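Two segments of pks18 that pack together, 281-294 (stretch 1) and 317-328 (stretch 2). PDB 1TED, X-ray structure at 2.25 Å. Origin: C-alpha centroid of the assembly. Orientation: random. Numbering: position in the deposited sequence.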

# COMPACT_ATOMS: atom_id res chain seq x y z
N LEU A 281 4.65 -21.77 -11.80
CA LEU A 281 3.44 -21.11 -11.26
C LEU A 281 2.20 -21.98 -11.33
O LEU A 281 1.51 -22.16 -10.33
CB LEU A 281 3.14 -19.79 -11.99
CG LEU A 281 2.50 -18.64 -11.19
CD1 LEU A 281 1.74 -17.72 -12.14
CD2 LEU A 281 1.57 -19.14 -10.12
N PRO A 282 1.88 -22.53 -12.52
CA PRO A 282 0.68 -23.37 -12.59
C PRO A 282 0.71 -24.56 -11.64
O PRO A 282 -0.32 -25.00 -11.15
CB PRO A 282 0.61 -23.77 -14.08
CG PRO A 282 2.02 -23.57 -14.56
CD PRO A 282 2.50 -22.36 -13.84
N GLY A 283 1.91 -25.07 -11.36
CA GLY A 283 2.03 -26.17 -10.43
C GLY A 283 1.78 -25.69 -9.00
O GLY A 283 1.28 -26.44 -8.17
N TYR A 284 2.11 -24.43 -8.71
CA TYR A 284 1.89 -23.88 -7.37
C TYR A 284 0.40 -23.65 -7.17
O TYR A 284 -0.14 -23.85 -6.08
CB TYR A 284 2.63 -22.55 -7.18
CG TYR A 284 4.13 -22.60 -7.34
CD1 TYR A 284 4.86 -23.72 -6.92
CD2 TYR A 284 4.83 -21.51 -7.84
CE1 TYR A 284 6.25 -23.74 -7.00
CE2 TYR A 284 6.22 -21.52 -7.92
CZ TYR A 284 6.92 -22.63 -7.49
OH TYR A 284 8.30 -22.62 -7.54
N ILE A 285 -0.26 -23.22 -8.24
CA ILE A 285 -1.68 -22.97 -8.22
C ILE A 285 -2.46 -24.26 -7.99
O ILE A 285 -3.31 -24.32 -7.11
CB ILE A 285 -2.15 -22.34 -9.55
CG1 ILE A 285 -1.55 -20.93 -9.68
CG2 ILE A 285 -3.67 -22.30 -9.62
CD1 ILE A 285 -1.78 -20.29 -11.03
N PHE A 286 -2.15 -25.28 -8.78
CA PHE A 286 -2.84 -26.56 -8.65
C PHE A 286 -2.79 -27.18 -7.27
O PHE A 286 -3.79 -27.63 -6.74
CB PHE A 286 -2.28 -27.58 -9.64
CG PHE A 286 -2.76 -28.98 -9.37
CD1 PHE A 286 -4.08 -29.34 -9.63
CD2 PHE A 286 -1.90 -29.92 -8.82
CE1 PHE A 286 -4.55 -30.63 -9.34
CE2 PHE A 286 -2.34 -31.22 -8.52
CZ PHE A 286 -3.67 -31.57 -8.79
N SER A 287 -1.60 -27.21 -6.68
CA SER A 287 -1.46 -27.83 -5.38
C SER A 287 -1.74 -26.88 -4.22
O SER A 287 -1.84 -27.31 -3.06
CB SER A 287 -0.06 -28.44 -5.23
OG SER A 287 0.94 -27.45 -5.32
N GLY A 288 -1.90 -25.60 -4.54
CA GLY A 288 -2.18 -24.63 -3.49
C GLY A 288 -3.64 -24.29 -3.31
O GLY A 288 -4.08 -24.05 -2.19
N VAL A 289 -4.41 -24.29 -4.40
CA VAL A 289 -5.82 -23.94 -4.33
C VAL A 289 -6.68 -24.87 -3.48
O VAL A 289 -7.19 -24.47 -2.44
CB VAL A 289 -6.41 -23.80 -5.76
CG1 VAL A 289 -7.90 -23.48 -5.70
CG2 VAL A 289 -5.69 -22.70 -6.50
N ALA A 290 -6.86 -26.11 -3.91
CA ALA A 290 -7.68 -27.06 -3.17
C ALA A 290 -7.55 -27.05 -1.63
O ALA A 290 -8.54 -26.90 -0.93
CB ALA A 290 -7.44 -28.47 -3.69
N PRO A 291 -6.33 -27.22 -1.10
CA PRO A 291 -6.22 -27.21 0.37
C PRO A 291 -6.70 -25.94 1.08
O PRO A 291 -7.37 -26.03 2.11
CB PRO A 291 -4.74 -27.52 0.60
CG PRO A 291 -4.08 -27.04 -0.65
CD PRO A 291 -5.03 -27.44 -1.73
N VAL A 292 -6.38 -24.77 0.54
CA VAL A 292 -6.82 -23.52 1.16
C VAL A 292 -8.34 -23.34 1.04
O VAL A 292 -9.02 -23.02 2.02
CB VAL A 292 -6.15 -22.30 0.51
CG1 VAL A 292 -6.34 -21.10 1.40
CG2 VAL A 292 -4.69 -22.58 0.27
N VAL A 293 -8.87 -23.54 -0.17
CA VAL A 293 -10.31 -23.40 -0.39
C VAL A 293 -11.11 -24.38 0.45
O VAL A 293 -12.16 -24.04 0.99
CB VAL A 293 -10.67 -23.58 -1.88
CG1 VAL A 293 -12.17 -23.75 -2.04
CG2 VAL A 293 -10.18 -22.37 -2.67
N THR A 294 -10.60 -25.60 0.56
CA THR A 294 -11.27 -26.64 1.34
C THR A 294 -11.28 -26.33 2.84
O THR A 294 -12.28 -26.53 3.52
CB THR A 294 -10.61 -28.01 1.13
OG1 THR A 294 -10.75 -28.41 -0.23
CG2 THR A 294 -11.25 -29.06 2.05
N PRO A 317 -4.97 -18.51 -19.44
CA PRO A 317 -5.42 -19.90 -19.55
C PRO A 317 -4.85 -20.88 -18.52
O PRO A 317 -5.61 -21.63 -17.91
CB PRO A 317 -5.05 -20.26 -21.00
CG PRO A 317 -3.93 -19.30 -21.32
CD PRO A 317 -4.43 -18.02 -20.71
N LYS A 318 -3.54 -20.88 -18.31
CA LYS A 318 -2.93 -21.80 -17.34
C LYS A 318 -3.36 -21.59 -15.89
O LYS A 318 -3.39 -22.54 -15.11
CB LYS A 318 -1.40 -21.72 -17.41
CG LYS A 318 -0.81 -22.15 -18.73
CD LYS A 318 0.71 -22.08 -18.71
CE LYS A 318 1.28 -22.33 -20.10
NZ LYS A 318 2.76 -22.24 -20.12
N ILE A 319 -3.69 -20.35 -15.53
CA ILE A 319 -4.11 -20.03 -14.16
C ILE A 319 -5.53 -20.52 -13.88
O ILE A 319 -5.79 -21.09 -12.83
CB ILE A 319 -4.03 -18.52 -13.92
CG1 ILE A 319 -2.59 -18.05 -14.14
CG2 ILE A 319 -4.52 -18.18 -12.52
CD1 ILE A 319 -2.40 -16.58 -13.91
N ILE A 320 -6.43 -20.29 -14.83
CA ILE A 320 -7.82 -20.73 -14.69
C ILE A 320 -7.82 -22.27 -14.71
O ILE A 320 -8.41 -22.92 -13.86
CB ILE A 320 -8.70 -20.18 -15.86
CG1 ILE A 320 -8.69 -18.65 -15.82
CG2 ILE A 320 -10.14 -20.69 -15.74
CD1 ILE A 320 -9.55 -17.99 -16.90
N GLU A 321 -7.12 -22.80 -15.70
CA GLU A 321 -6.94 -24.24 -15.95
C GLU A 321 -6.63 -25.04 -14.68
O GLU A 321 -7.36 -25.96 -14.31
CB GLU A 321 -5.78 -24.37 -16.92
CG GLU A 321 -5.71 -25.59 -17.75
CD GLU A 321 -4.75 -25.38 -18.89
OE1 GLU A 321 -3.58 -25.06 -18.64
OE2 GLU A 321 -5.18 -25.53 -20.06
N GLN A 322 -5.52 -24.68 -14.03
CA GLN A 322 -5.07 -25.36 -12.82
C GLN A 322 -5.95 -25.09 -11.61
O GLN A 322 -6.06 -25.94 -10.72
CB GLN A 322 -3.62 -25.00 -12.52
CG GLN A 322 -2.63 -25.49 -13.58
CD GLN A 322 -2.79 -26.98 -13.90
OE1 GLN A 322 -3.01 -27.80 -13.00
NE2 GLN A 322 -2.67 -27.33 -15.17
N SER A 323 -6.57 -23.91 -11.55
CA SER A 323 -7.44 -23.59 -10.43
C SER A 323 -8.62 -24.55 -10.46
O SER A 323 -9.02 -25.09 -9.43
CB SER A 323 -7.93 -22.14 -10.50
OG SER A 323 -6.88 -21.23 -10.21
N VAL A 324 -9.17 -24.76 -11.65
CA VAL A 324 -10.32 -25.66 -11.80
C VAL A 324 -9.95 -27.13 -11.53
O VAL A 324 -10.73 -27.87 -10.90
CB VAL A 324 -10.93 -25.53 -13.22
CG1 VAL A 324 -11.93 -26.64 -13.47
CG2 VAL A 324 -11.63 -24.18 -13.35
N ARG A 325 -8.78 -27.56 -11.99
CA ARG A 325 -8.37 -28.94 -11.77
C ARG A 325 -8.16 -29.17 -10.27
O ARG A 325 -8.62 -30.17 -9.71
CB ARG A 325 -7.09 -29.27 -12.55
CG ARG A 325 -6.72 -30.75 -12.49
CD ARG A 325 -5.63 -31.10 -13.49
NE ARG A 325 -4.38 -30.42 -13.19
CZ ARG A 325 -3.35 -30.98 -12.56
NH1 ARG A 325 -3.43 -32.24 -12.15
NH2 ARG A 325 -2.25 -30.27 -12.33
N SER A 326 -7.47 -28.22 -9.63
CA SER A 326 -7.18 -28.28 -8.21
C SER A 326 -8.47 -28.53 -7.42
O SER A 326 -8.50 -29.34 -6.50
CB SER A 326 -6.52 -26.97 -7.75
OG SER A 326 -6.05 -27.04 -6.41
N LEU A 327 -9.53 -27.82 -7.80
CA LEU A 327 -10.82 -27.95 -7.14
C LEU A 327 -11.61 -29.19 -7.56
O LEU A 327 -12.55 -29.59 -6.88
CB LEU A 327 -11.67 -26.71 -7.41
CG LEU A 327 -11.13 -25.36 -6.90
CD1 LEU A 327 -11.91 -24.23 -7.58
CD2 LEU A 327 -11.25 -25.30 -5.39
N GLY A 328 -11.24 -29.79 -8.69
CA GLY A 328 -11.97 -30.96 -9.17
C GLY A 328 -13.39 -30.60 -9.58
O GLY A 328 -14.33 -31.38 -9.41

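Two helices of pks18 pack at 42° between their N-to-C directions, and their axes approach to 7.7 Å. The contact buries 649 Å², both sides summed.

P282 points toward the second helix and makes the first substantial contact. Its ring lies against the aliphatic part of Q322, with P282 CB 3.7 Å from Q322 CG. The CB of P282 is also 4.4 Å from the CB of K318, but the end of the lysine chain leads away. G283 and Y284 take no part.

I285 points toward the partner helix. Its CD1 meets CG2 of I319 at 3.8 Å, an apolar contact. I285 CG2 lies 3.4 Å from S323 OG. That hydroxyl is already used within its own helix, where S323 OG donates to I319 O at 2.8 Å. A polar group can therefore sit beside an isoleucine without losing its hydrogen bond.

F286 has the largest area covered in stretch 1. The guanidinium of R325 lies flat on its ring, with the planes at 7°. R325 CZ is 3.5 Å from the centroid of the F286 ring and 19° off the ring normal, so this is also a cation-pi contact. Q322 helps to hold the arginine: R325 NH2 donates to Q322 OE1 at 2.7 Å, and R325 NE donates to the same OE1 at 3.0 Å. The same Q322 OE1 lies 3.4 Å from F286 CB.

The backbone at F286 is engaged as well. S326 OG donates to F286 O at 2.4 Å, a very short hydrogen bond. S287 turns away, and its OG bonds back to G283 O at 3.0 Å.

V289 points toward the second helix. Its CB is 3.3 Å from S326 OG, and its CG1 is 3.8 Å from L327 CD2.

A290 N donates to S326 OG at 2.8 Å, with an angle of 165° at the hydrogen. The serine hydroxyl thus bridges F286 O and A290 N, which would be partners in a regular helical turn. The S326 side chain fits as a knob among I285, F286, V289 and A290. The helices are close here: the CA atoms of F286 and S326 are 4.7 Å apart.

P291 has no amide hydrogen, and the helix kinks there. It points away, and V292 is out of reach. V293 closes the contact, with its CG1 3.8 Å from L327 CD2. The leucine end thus touches both V289 and V293, one turn apart.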